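PDB 2FB0: conserved hypothetical protein from Bacteroides thetaiotaomicron, which is of unknown function but belongs to the antibiotic biosynthesis monooxygenase family of the dimeric alpha-beta barrel clan and may be an oxidoreductase. Local coordinates for residues 5-10 with 57-62; 11-16 with 83-88; 30-35 with 71-76. All blocks are in the same frame, centred on the assembly; numbering follows the deposited sequence.

Contact 1. Residues 5-10 with 57-62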
loop_
_atom_site.group_PDB
_atom_site.type_symbol
_atom_site.label_atom_id
_atom_site.label_comp_id
_atom_site.label_asym_id
_atom_site.label_seq_id
_atom_site.Cartn_x
_atom_site.Cartn_y
_atom_site.Cartn_z
ATOM N N ILE A 5 -5.107 12.917 -4.634
ATOM C CA ILE A 5 -5.846 11.955 -3.824
ATOM C C ILE A 5 -5.090 10.637 -3.801
ATOM O O ILE A 5 -4.694 10.118 -4.850
ATOM C CB ILE A 5 -7.281 11.732 -4.370
ATOM C CG1 ILE A 5 -8.125 12.998 -4.190
ATOM C CG2 ILE A 5 -7.959 10.533 -3.685
ATOM C CD1 ILE A 5 -9.444 12.967 -4.942
ATOM N N ARG A 6 -4.891 10.112 -2.600
ATOM C CA ARG A 6 -4.295 8.797 -2.413
ATOM C C ARG A 6 -5.400 7.793 -2.067
ATOM O O ARG A 6 -6.180 8.020 -1.139
ATOM C CB ARG A 6 -3.230 8.839 -1.302
ATOM C CG ARG A 6 -2.741 7.459 -0.796
ATOM C CD ARG A 6 -2.068 6.594 -1.887
ATOM N NE ARG A 6 -1.131 7.366 -2.712
ATOM C CZ ARG A 6 0.099 7.705 -2.323
ATOM N NH1 ARG A 6 0.562 7.310 -1.133
ATOM N NH2 ARG A 6 0.887 8.415 -3.139
ATOM N N LEU A 7 -5.463 6.692 -2.815
ATOM C CA LEU A 7 -6.331 5.565 -2.444
ATOM C C LEU A 7 -5.502 4.375 -2.005
ATOM O O LEU A 7 -4.488 4.055 -2.628
ATOM C CB LEU A 7 -7.258 5.142 -3.596
ATOM C CG LEU A 7 -8.156 6.185 -4.285
ATOM C CD1 LEU A 7 -9.075 5.497 -5.282
ATOM C CD2 LEU A 7 -8.988 6.926 -3.270
ATOM N N ASN A 8 -5.931 3.754 -0.909
ATOM C CA ASN A 8 -5.464 2.446 -0.490
ATOM C C ASN A 8 -6.665 1.498 -0.528
ATOM O O ASN A 8 -7.607 1.648 0.256
ATOM C CB ASN A 8 -4.904 2.481 0.936
ATOM C CG ASN A 8 -3.613 3.322 1.075
ATOM O OD1 ASN A 8 -2.973 3.718 0.081
ATOM N ND2 ASN A 8 -3.240 3.595 2.312
ATOM N N VAL A 9 -6.626 0.529 -1.435
ATOM C CA VAL A 9 -7.753 -0.381 -1.636
ATOM C C VAL A 9 -7.305 -1.773 -1.226
ATOM O O VAL A 9 -6.476 -2.388 -1.894
ATOM C CB VAL A 9 -8.247 -0.359 -3.100
ATOM C CG1 VAL A 9 -9.458 -1.294 -3.277
ATOM C CG2 VAL A 9 -8.626 1.079 -3.532
ATOM N N PHE A 10 -7.814 -2.234 -0.089
ATOM C CA PHE A 10 -7.421 -3.522 0.476
ATOM C C PHE A 10 -8.357 -4.596 -0.033
ATOM O O PHE A 10 -9.563 -4.386 -0.105
ATOM C CB PHE A 10 -7.414 -3.459 2.001
ATOM C CG PHE A 10 -6.510 -2.379 2.541
ATOM C CD1 PHE A 10 -5.149 -2.612 2.694
ATOM C CD2 PHE A 10 -7.020 -1.127 2.863
ATOM C CE1 PHE A 10 -4.306 -1.612 3.170
ATOM C CE2 PHE A 10 -6.181 -0.110 3.346
ATOM C CZ PHE A 10 -4.815 -0.363 3.496
ATOM N N GLU A 57 -3.095 3.900 -5.202
ATOM C CA GLU A 57 -3.350 4.781 -6.332
ATOM C C GLU A 57 -3.093 6.209 -5.930
ATOM O O GLU A 57 -3.319 6.576 -4.790
ATOM C CB GLU A 57 -4.807 4.666 -6.797
ATOM C CG GLU A 57 -5.284 3.232 -6.875
ATOM C CD GLU A 57 -6.762 3.093 -7.149
ATOM O OE1 GLU A 57 -7.372 4.002 -7.746
ATOM O OE2 GLU A 57 -7.304 2.038 -6.770
ATOM N N THR A 58 -2.641 7.018 -6.886
ATOM C CA THR A 58 -2.613 8.458 -6.701
ATOM C C THR A 58 -3.281 9.119 -7.894
ATOM O O THR A 58 -2.934 8.846 -9.048
ATOM C CB THR A 58 -1.180 8.986 -6.546
ATOM O OG1 THR A 58 -0.517 8.218 -5.543
ATOM C CG2 THR A 58 -1.172 10.478 -6.153
ATOM N N TRP A 59 -4.241 9.987 -7.593
ATOM C CA TRP A 59 -5.024 10.685 -8.598
ATOM C C TRP A 59 -4.743 12.167 -8.504
ATOM O O TRP A 59 -4.577 12.703 -7.407
ATOM C CB TRP A 59 -6.524 10.372 -8.447
ATOM C CG TRP A 59 -6.754 8.948 -8.830
ATOM C CD1 TRP A 59 -6.774 7.861 -7.996
ATOM C CD2 TRP A 59 -6.880 8.439 -10.158
ATOM N NE1 TRP A 59 -6.928 6.704 -8.732
ATOM C CE2 TRP A 59 -6.995 7.035 -10.060
ATOM C CE3 TRP A 59 -6.915 9.038 -11.428
ATOM C CZ2 TRP A 59 -7.156 6.221 -11.181
ATOM C CZ3 TRP A 59 -7.072 8.227 -12.540
ATOM C CH2 TRP A 59 -7.182 6.833 -12.409
ATOM N N GLN A 60 -4.661 12.820 -9.662
ATOM C CA GLN A 60 -4.322 14.243 -9.707
ATOM C C GLN A 60 -5.285 15.101 -8.909
ATOM O O GLN A 60 -4.879 16.062 -8.255
ATOM C CB GLN A 60 -4.259 14.754 -11.150
ATOM C CG GLN A 60 -3.626 16.150 -11.224
ATOM C CD GLN A 60 -3.471 16.661 -12.634
ATOM O OE1 GLN A 60 -3.154 15.901 -13.558
ATOM N NE2 GLN A 60 -3.708 17.957 -12.815
ATOM N N ASN A 61 -6.566 14.751 -8.983
ATOM C CA ASN A 61 -7.620 15.462 -8.279
ATOM C C ASN A 61 -8.903 14.635 -8.279
ATOM O O ASN A 61 -8.964 13.538 -8.873
ATOM C CB ASN A 61 -7.873 16.844 -8.919
ATOM C CG ASN A 61 -8.141 16.757 -10.407
ATOM O OD1 ASN A 61 -9.090 16.103 -10.838
ATOM N ND2 ASN A 61 -7.299 17.412 -11.208
ATOM N N ALA A 62 -9.918 15.173 -7.611
ATOM C CA ALA A 62 -11.218 14.510 -7.470
ATOM C C ALA A 62 -11.928 14.276 -8.794
ATOM O O ALA A 62 -12.636 13.273 -8.954
ATOM C CB ALA A 62 -12.122 15.297 -6.501
#
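Residues 5-10 of strand 5-12 and 57-59 of strand 52-59 run antiparallel as neighbours in the sheet, with Ile5 facing Trp59, Arg6 facing Thr58 and Leu7 facing Glu57. The two outer pairs are hydrogen-bonded. Ile5 N gives to Trp59 O and Trp59 N gives to Ile5 O, both at 2.8 Å. Leu7 and Glu57 exchange a similar pair of main-chain bonds. The non-hydrogen-bonded pair between them is joined by side chains instead. Arg6 CG stands anti to the backbone N (chi1 167°), and the chain then bends at chi2 and chi3. The guanidinium meets Thr58 side-on. Arg6 NE gives to Thr58 OG1 at 3.0 Å. Arg6 NH2 gives to the same Thr58 OG1 at 2.8 Å. Both bonds end on one oxygen, which lies close to the guanidinium plane. Arg6 NE also makes a weak bond to Glu57 O, bent to 122°. Arg6 NH2 forms a salt bridge with Glu90 of the second subunit. The Arg6 and Thr58 face thus belongs to the dimer interface, as in other dimeric alpha-beta barrels, where the sheets of two subunits pack together. The other face carries Ile5, Leu7, Val9, Glu57 and Trp59. Ile5 CD1 reaches Ala62 at the start of the next helix. Trp59 NE1 gives a nearly straight bond (171°) to Glu57 OE1 at 2.9 Å. Glu57 OE1 accepts through its anti lone pair, the one away from OE2, and lies in the indole plane. This bond helps to hold the carboxylate against Leu7 and Val9. Leu7 CD1 sits 3.3 Å from Glu57 OE1. Glu57 OE2 lies 3.6 Å from Val9 CG2. A bound acetate, probably from the crystallisation liquor, lies near the Glu57 side chain, which would suit a pocket on this face.

Contact 2. Residues 11-16 with 83-88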
loop_
_atom_site.group_PDB
_atom_site.type_symbol
_atom_site.label_atom_id
_atom_site.label_comp_id
_atom_site.label_asym_id
_atom_site.label_seq_id
_atom_site.Cartn_x
_atom_site.Cartn_y
_atom_site.Cartn_z
ATOM N N VAL A 11 -7.777 -5.724 -0.428
ATOM C CA VAL A 11 -8.524 -6.828 -1.023
ATOM C C VAL A 11 -8.233 -8.109 -0.242
ATOM O O VAL A 11 -7.061 -8.473 -0.028
ATOM C CB VAL A 11 -8.182 -7.037 -2.523
ATOM C CG1 VAL A 11 -9.065 -8.135 -3.145
ATOM C CG2 VAL A 11 -8.325 -5.731 -3.329
ATOM N N ARG A 12 -9.297 -8.773 0.209
ATOM C CA ARG A 12 -9.181 -10.081 0.849
ATOM C C ARG A 12 -9.705 -11.129 -0.139
ATOM O O ARG A 12 -10.817 -10.997 -0.659
ATOM C CB ARG A 12 -9.957 -10.112 2.178
ATOM C CG ARG A 12 -9.564 -11.259 3.132
ATOM C CD ARG A 12 -10.281 -12.564 2.788
ATOM N NE ARG A 12 -9.629 -13.743 3.367
ATOM C CZ ARG A 12 -9.974 -15.005 3.113
ATOM N NH1 ARG A 12 -10.983 -15.284 2.287
ATOM N NH2 ARG A 12 -9.299 -15.995 3.687
ATOM N N VAL A 13 -8.896 -12.151 -0.399
ATOM C CA VAL A 13 -9.202 -13.165 -1.409
ATOM C C VAL A 13 -8.732 -14.557 -0.956
ATOM O O VAL A 13 -7.654 -14.690 -0.354
ATOM C CB VAL A 13 -8.563 -12.788 -2.789
ATOM C CG1 VAL A 13 -7.011 -12.752 -2.717
ATOM C CG2 VAL A 13 -9.056 -13.708 -3.901
ATOM N N ASN A 14 -9.541 -15.586 -1.239
ATOM C CA ASN A 14 -9.179 -16.973 -0.921
ATOM C C ASN A 14 -8.151 -17.531 -1.888
ATOM O O ASN A 14 -7.849 -16.903 -2.901
ATOM C CB ASN A 14 -10.432 -17.882 -0.827
ATOM C CG ASN A 14 -11.112 -18.116 -2.180
ATOM O OD1 ASN A 14 -10.481 -18.098 -3.239
ATOM N ND2 ASN A 14 -12.416 -18.356 -2.136
ATOM N N GLU A 15 -7.613 -18.715 -1.578
ATOM C CA GLU A 15 -6.535 -19.303 -2.374
ATOM C C GLU A 15 -6.960 -19.707 -3.776
ATOM O O GLU A 15 -6.170 -19.615 -4.725
ATOM C CB GLU A 15 -5.903 -20.503 -1.649
ATOM C CG GLU A 15 -4.601 -20.989 -2.307
ATOM C CD GLU A 15 -3.477 -19.933 -2.280
ATOM O OE1 GLU A 15 -3.287 -19.281 -1.224
ATOM O OE2 GLU A 15 -2.788 -19.763 -3.318
ATOM N N THR A 16 -8.208 -20.155 -3.919
ATOM C CA THR A 16 -8.720 -20.512 -5.245
ATOM C C THR A 16 -8.710 -19.298 -6.179
ATOM O O THR A 16 -8.359 -19.419 -7.355
ATOM C CB THR A 16 -10.158 -21.081 -5.167
ATOM O OG1 THR A 16 -10.184 -22.174 -4.242
ATOM C CG2 THR A 16 -10.640 -21.558 -6.554
ATOM N N GLU A 83 -16.260 -9.918 -7.753
ATOM C CA GLU A 83 -16.845 -11.236 -7.905
ATOM C C GLU A 83 -15.938 -12.306 -7.293
ATOM O O GLU A 83 -16.412 -13.332 -6.806
ATOM C CB GLU A 83 -17.087 -11.498 -9.398
ATOM C CG GLU A 83 -18.290 -12.360 -9.731
ATOM C CD GLU A 83 -19.604 -11.922 -9.094
ATOM O OE1 GLU A 83 -19.834 -10.711 -8.870
ATOM O OE2 GLU A 83 -20.418 -12.822 -8.805
ATOM N N LEU A 84 -14.635 -12.036 -7.297
ATOM C CA LEU A 84 -13.611 -12.950 -6.769
ATOM C C LEU A 84 -13.234 -12.718 -5.311
ATOM O O LEU A 84 -12.708 -13.614 -4.649
ATOM C CB LEU A 84 -12.337 -12.837 -7.619
ATOM C CG LEU A 84 -12.359 -13.310 -9.071
ATOM C CD1 LEU A 84 -11.212 -12.660 -9.859
ATOM C CD2 LEU A 84 -12.300 -14.841 -9.159
ATOM N N ALA A 85 -13.493 -11.521 -4.800
ATOM C CA ALA A 85 -12.856 -11.085 -3.561
ATOM C C ALA A 85 -13.650 -9.979 -2.867
ATOM O O ALA A 85 -14.643 -9.487 -3.407
ATOM C CB ALA A 85 -11.399 -10.615 -3.873
ATOM N N GLU A 86 -13.212 -9.585 -1.672
ATOM C CA GLU A 86 -13.831 -8.457 -0.968
ATOM C C GLU A 86 -12.894 -7.255 -0.929
ATOM O O GLU A 86 -11.715 -7.379 -0.579
ATOM C CB GLU A 86 -14.267 -8.840 0.451
ATOM C CG GLU A 86 -15.274 -10.021 0.517
ATOM C CD GLU A 86 -16.576 -9.810 -0.291
ATOM O OE1 GLU A 86 -17.106 -8.669 -0.343
ATOM O OE2 GLU A 86 -17.085 -10.808 -0.865
HETATM N N MSE A 87 -13.434 -6.095 -1.283
HETATM C CA MSE A 87 -12.646 -4.881 -1.432
HETATM C C MSE A 87 -13.057 -3.849 -0.402
HETATM O O MSE A 87 -14.255 -3.695 -0.122
HETATM C CB MSE A 87 -12.857 -4.286 -2.821
HETATM C CG MSE A 87 -12.442 -5.182 -3.959
HETATM SE SE MSE A 87 -12.695 -4.332 -5.691
HETATM C CE MSE A 87 -12.656 -2.479 -5.188
ATOM N N LYS A 88 -12.071 -3.140 0.144
ATOM C CA LYS A 88 -12.326 -1.977 0.998
ATOM C C LYS A 88 -11.465 -0.802 0.547
ATOM O O LYS A 88 -10.234 -0.839 0.650
ATOM C CB LYS A 88 -12.044 -2.276 2.472
ATOM C CG LYS A 88 -12.314 -1.058 3.391
ATOM C CD LYS A 88 -11.761 -1.287 4.811
ATOM C CE LYS A 88 -12.045 -0.092 5.729
ATOM N NZ LYS A 88 -11.888 -0.485 7.164
HETATM O O HOH W 1 -12.197 -14.794 -2.220
#
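Ala85 points its CB at strand 5-12 and is received between Val11 and Val13. Val11 CG1 comes closest of the valine atoms, 3.5 Å from Ala85 CB, which is tight for two carbons. Val13 CB approaches the same Ala85 CB at 3.7 Å. Ala85 CB also rests 3.3 Å from Arg12 O. The first torsion of Val11 explains how it divides its branches. CG1 is anti to the backbone N (chi1 -176°) and serves Ala85. CG2 is anti to the carbonyl carbon and faces selenomethionine Met87, with Val11 CG2 and Met87 CG 4.2 Å apart. Val13 is turned differently. Its CG2 is the branch anti to the backbone N, and it lies near Leu84 O and Ala85 CB. Ile81 of helix 72-84 also touches Val11 and Met87, and Ala21 of helix 18-32 touches Val13. These apolar side chains therefore lie on the helix-covered side of a ferredoxin-like sheet. Helix 72-84 ends here, and the chain enters strand 86-93, outermost on that side within the chain, beside strand 5-12. That completes a beta-alpha-beta crossover from strand 52-59, with strand 5-12 lying between its two strands. Arg12 and Glu86 form the antiparallel hydrogen-bonded pair. Arg12 N gives to Glu86 O at 2.9 Å, and Glu86 N returns a bond to Arg12 O at 3.0 Å. Their side chains leave from the other face of the sheet and their ends diverge. In the conformer given, Arg12 NE forms a salt bridge with Asp51. Beyond the paired residues a water carries the connection on. It accepts from Asn14 N at 2.9 Å and donates to Leu84 O at 2.7 Å. Asn17 ND2 is a second donor to that carbonyl, near the end of the helix.

Contact 3. Residues 30-35 with 71-76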
loop_
_atom_site.group_PDB
_atom_site.type_symbol
_atom_site.label_atom_id
_atom_site.label_comp_id
_atom_site.label_asym_id
_atom_site.label_seq_id
_atom_site.Cartn_x
_atom_site.Cartn_y
_atom_site.Cartn_z
ATOM N N ALA A 30 -2.420 -1.547 -15.522
ATOM C CA ALA A 30 -1.960 -1.140 -16.859
ATOM C C ALA A 30 -2.935 -0.179 -17.543
ATOM O O ALA A 30 -2.508 0.790 -18.167
ATOM C CB ALA A 30 -1.678 -2.385 -17.746
ATOM N N CYS A 31 -4.243 -0.431 -17.414
ATOM C CA CYS A 31 -5.262 0.434 -18.016
ATOM C C CYS A 31 -5.307 1.827 -17.377
ATOM O O CYS A 31 -5.354 2.841 -18.077
ATOM C CB CYS A 31 -6.655 -0.196 -17.897
ATOM S SG CYS A 31 -6.921 -1.637 -18.917
ATOM N N SER A 32 -5.305 1.864 -16.046
ATOM C CA SER A 32 -5.437 3.119 -15.311
ATOM C C SER A 32 -4.228 4.038 -15.519
ATOM O O SER A 32 -4.393 5.251 -15.633
ATOM C CB SER A 32 -5.672 2.848 -13.819
ATOM O OG SER A 32 -6.727 1.908 -13.642
ATOM N N LEU A 33 -3.031 3.457 -15.575
ATOM C CA LEU A 33 -1.796 4.220 -15.838
ATOM C C LEU A 33 -1.771 4.978 -17.174
ATOM O O LEU A 33 -0.995 5.928 -17.333
ATOM C CB LEU A 33 -0.570 3.320 -15.741
ATOM C CG LEU A 33 -0.133 2.895 -14.343
ATOM C CD1 LEU A 33 0.979 1.868 -14.465
ATOM C CD2 LEU A 33 0.305 4.099 -13.486
ATOM N N LYS A 34 -2.617 4.561 -18.120
ATOM C CA LYS A 34 -2.755 5.249 -19.404
ATOM C C LYS A 34 -3.629 6.488 -19.276
ATOM O O LYS A 34 -3.672 7.309 -20.186
ATOM C CB LYS A 34 -3.352 4.319 -20.469
ATOM C CG LYS A 34 -2.437 3.203 -20.915
ATOM C CD LYS A 34 -3.165 2.282 -21.889
ATOM C CE LYS A 34 -2.277 1.123 -22.336
ATOM N NZ LYS A 34 -3.021 0.213 -23.262
ATOM N N GLU A 35 -4.346 6.610 -18.161
ATOM C CA GLU A 35 -5.178 7.781 -17.913
ATOM C C GLU A 35 -4.292 8.960 -17.486
ATOM O O GLU A 35 -3.404 8.821 -16.643
ATOM C CB GLU A 35 -6.236 7.494 -16.840
ATOM C CG GLU A 35 -7.281 6.448 -17.222
ATOM C CD GLU A 35 -8.252 6.170 -16.086
ATOM O OE1 GLU A 35 -8.873 7.124 -15.582
ATOM O OE2 GLU A 35 -8.396 5.001 -15.689
ATOM N N THR A 71 -15.164 4.859 -16.377
ATOM C CA THR A 71 -14.601 4.161 -17.534
ATOM C C THR A 71 -15.048 2.697 -17.605
ATOM O O THR A 71 -15.399 2.083 -16.584
ATOM C CB THR A 71 -13.051 4.206 -17.577
ATOM O OG1 THR A 71 -12.519 3.509 -16.445
ATOM C CG2 THR A 71 -12.528 5.646 -17.594
ATOM N N ALA A 72 -15.015 2.160 -18.823
ATOM C CA ALA A 72 -15.310 0.761 -19.102
ATOM C C ALA A 72 -14.316 -0.182 -18.426
ATOM O O ALA A 72 -14.729 -1.187 -17.832
ATOM C CB ALA A 72 -15.341 0.518 -20.623
ATOM N N HIS A 73 -13.018 0.138 -18.504
ATOM C CA HIS A 73 -11.999 -0.705 -17.864
ATOM C C HIS A 73 -12.159 -0.788 -16.335
ATOM O O HIS A 73 -11.957 -1.855 -15.753
ATOM C CB HIS A 73 -10.552 -0.355 -18.294
ATOM C CG HIS A 73 -10.094 1.030 -17.919
ATOM N ND1 HIS A 73 -10.044 2.069 -18.828
ATOM C CD2 HIS A 73 -9.616 1.532 -16.752
ATOM C CE1 HIS A 73 -9.581 3.156 -18.230
ATOM N NE2 HIS A 73 -9.315 2.857 -16.970
ATOM N N PHE A 74 -12.548 0.324 -15.705
ATOM C CA PHE A 74 -12.861 0.337 -14.284
ATOM C C PHE A 74 -14.021 -0.613 -13.981
ATOM O O PHE A 74 -13.885 -1.518 -13.154
ATOM C CB PHE A 74 -13.199 1.747 -13.796
ATOM C CG PHE A 74 -13.583 1.810 -12.335
ATOM C CD1 PHE A 74 -14.923 1.778 -11.947
ATOM C CD2 PHE A 74 -12.600 1.899 -11.341
ATOM C CE1 PHE A 74 -15.284 1.838 -10.592
ATOM C CE2 PHE A 74 -12.949 1.958 -9.992
ATOM C CZ PHE A 74 -14.298 1.925 -9.615
ATOM N N ALA A 75 -15.155 -0.414 -14.656
ATOM C CA ALA A 75 -16.326 -1.285 -14.454
ATOM C C ALA A 75 -15.993 -2.764 -14.689
ATOM O O ALA A 75 -16.378 -3.624 -13.898
ATOM C CB ALA A 75 -17.496 -0.834 -15.335
ATOM N N GLN A 76 -15.247 -3.042 -15.753
ATOM C CA GLN A 76 -14.884 -4.407 -16.128
ATOM C C GLN A 76 -14.038 -5.082 -15.037
ATOM O O GLN A 76 -14.426 -6.118 -14.492
ATOM C CB GLN A 76 -14.169 -4.396 -17.489
ATOM C CG GLN A 76 -13.473 -5.697 -17.929
ATOM C CD GLN A 76 -12.711 -5.545 -19.264
ATOM O OE1 GLN A 76 -12.630 -4.448 -19.835
ATOM N NE2 GLN A 76 -12.143 -6.650 -19.756
#
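Cys31 lays its CB over one face of the His73 ring. Cys31 CB is 3.6 Å from His73 CD2, offset toward the rim, in a CH-pi contact. The sulfur stands at an oblique position, with Cys31 SG 3.9 Å from His73 CB. Ser32 follows, its CA near His73 NE2, while its OG bonds to Leu28 O in its own helix. A type I turn from Ser32 to Glu35 then brings the chain round. Glu35 extends beyond CG and meets the imidazole tip to tip. His73 NE2 gives a hydrogen bond to Glu35 OE2 at 2.7 Å. The acceptor lies in the ring plane of His73, but the donor stands 43° out of the carboxylate plane. The two planes are 61° apart. Glu35 OE2 is also hydrogen-bonded to His68 ND1. On the opposite face of the His73 ring, Thr71 OG1 sits over the centre. Thr71 is the N-cap of helix 72-84. Its OG1 accepts from Phe74 N at 3.3 Å and is also hydrogen-bonded to His68 O. The ring is thus held between Cys31 and Thr71. Its ND1 bonds to a bound glycerol, probably from the crystallisation liquor, which may mark a pocket beside the ring. The arrangement is a His-carboxylate hydrogen bond bridging the turn that follows helix 18-32 and the first turn of helix 72-84.

Overall arrangement
Contact 1 is buried, contact 2 partly buried, and contact 3 lies at the surface. Contacts 1 and 2 share strand 5-12 and place a different neighbour on each side of it, 52-59 and 86-93. They meet where Phe10 O lies 2.8 Å from Lys88 N, a probable hydrogen bond. Contacts 2 and 3 both use helix 72-84, one at its end and one at its start. Contact 1 reaches contact 3 where Trp59 packs on Glu35. Main-chain pairing serves the two sheet contacts, with polar side-chain bonds as well as apolar contacts in contact 1, and mainly apolar contacts in contact 2. Contact 3 has no main-chain pairing; side chains join one helix end and its following turn to another helix's start.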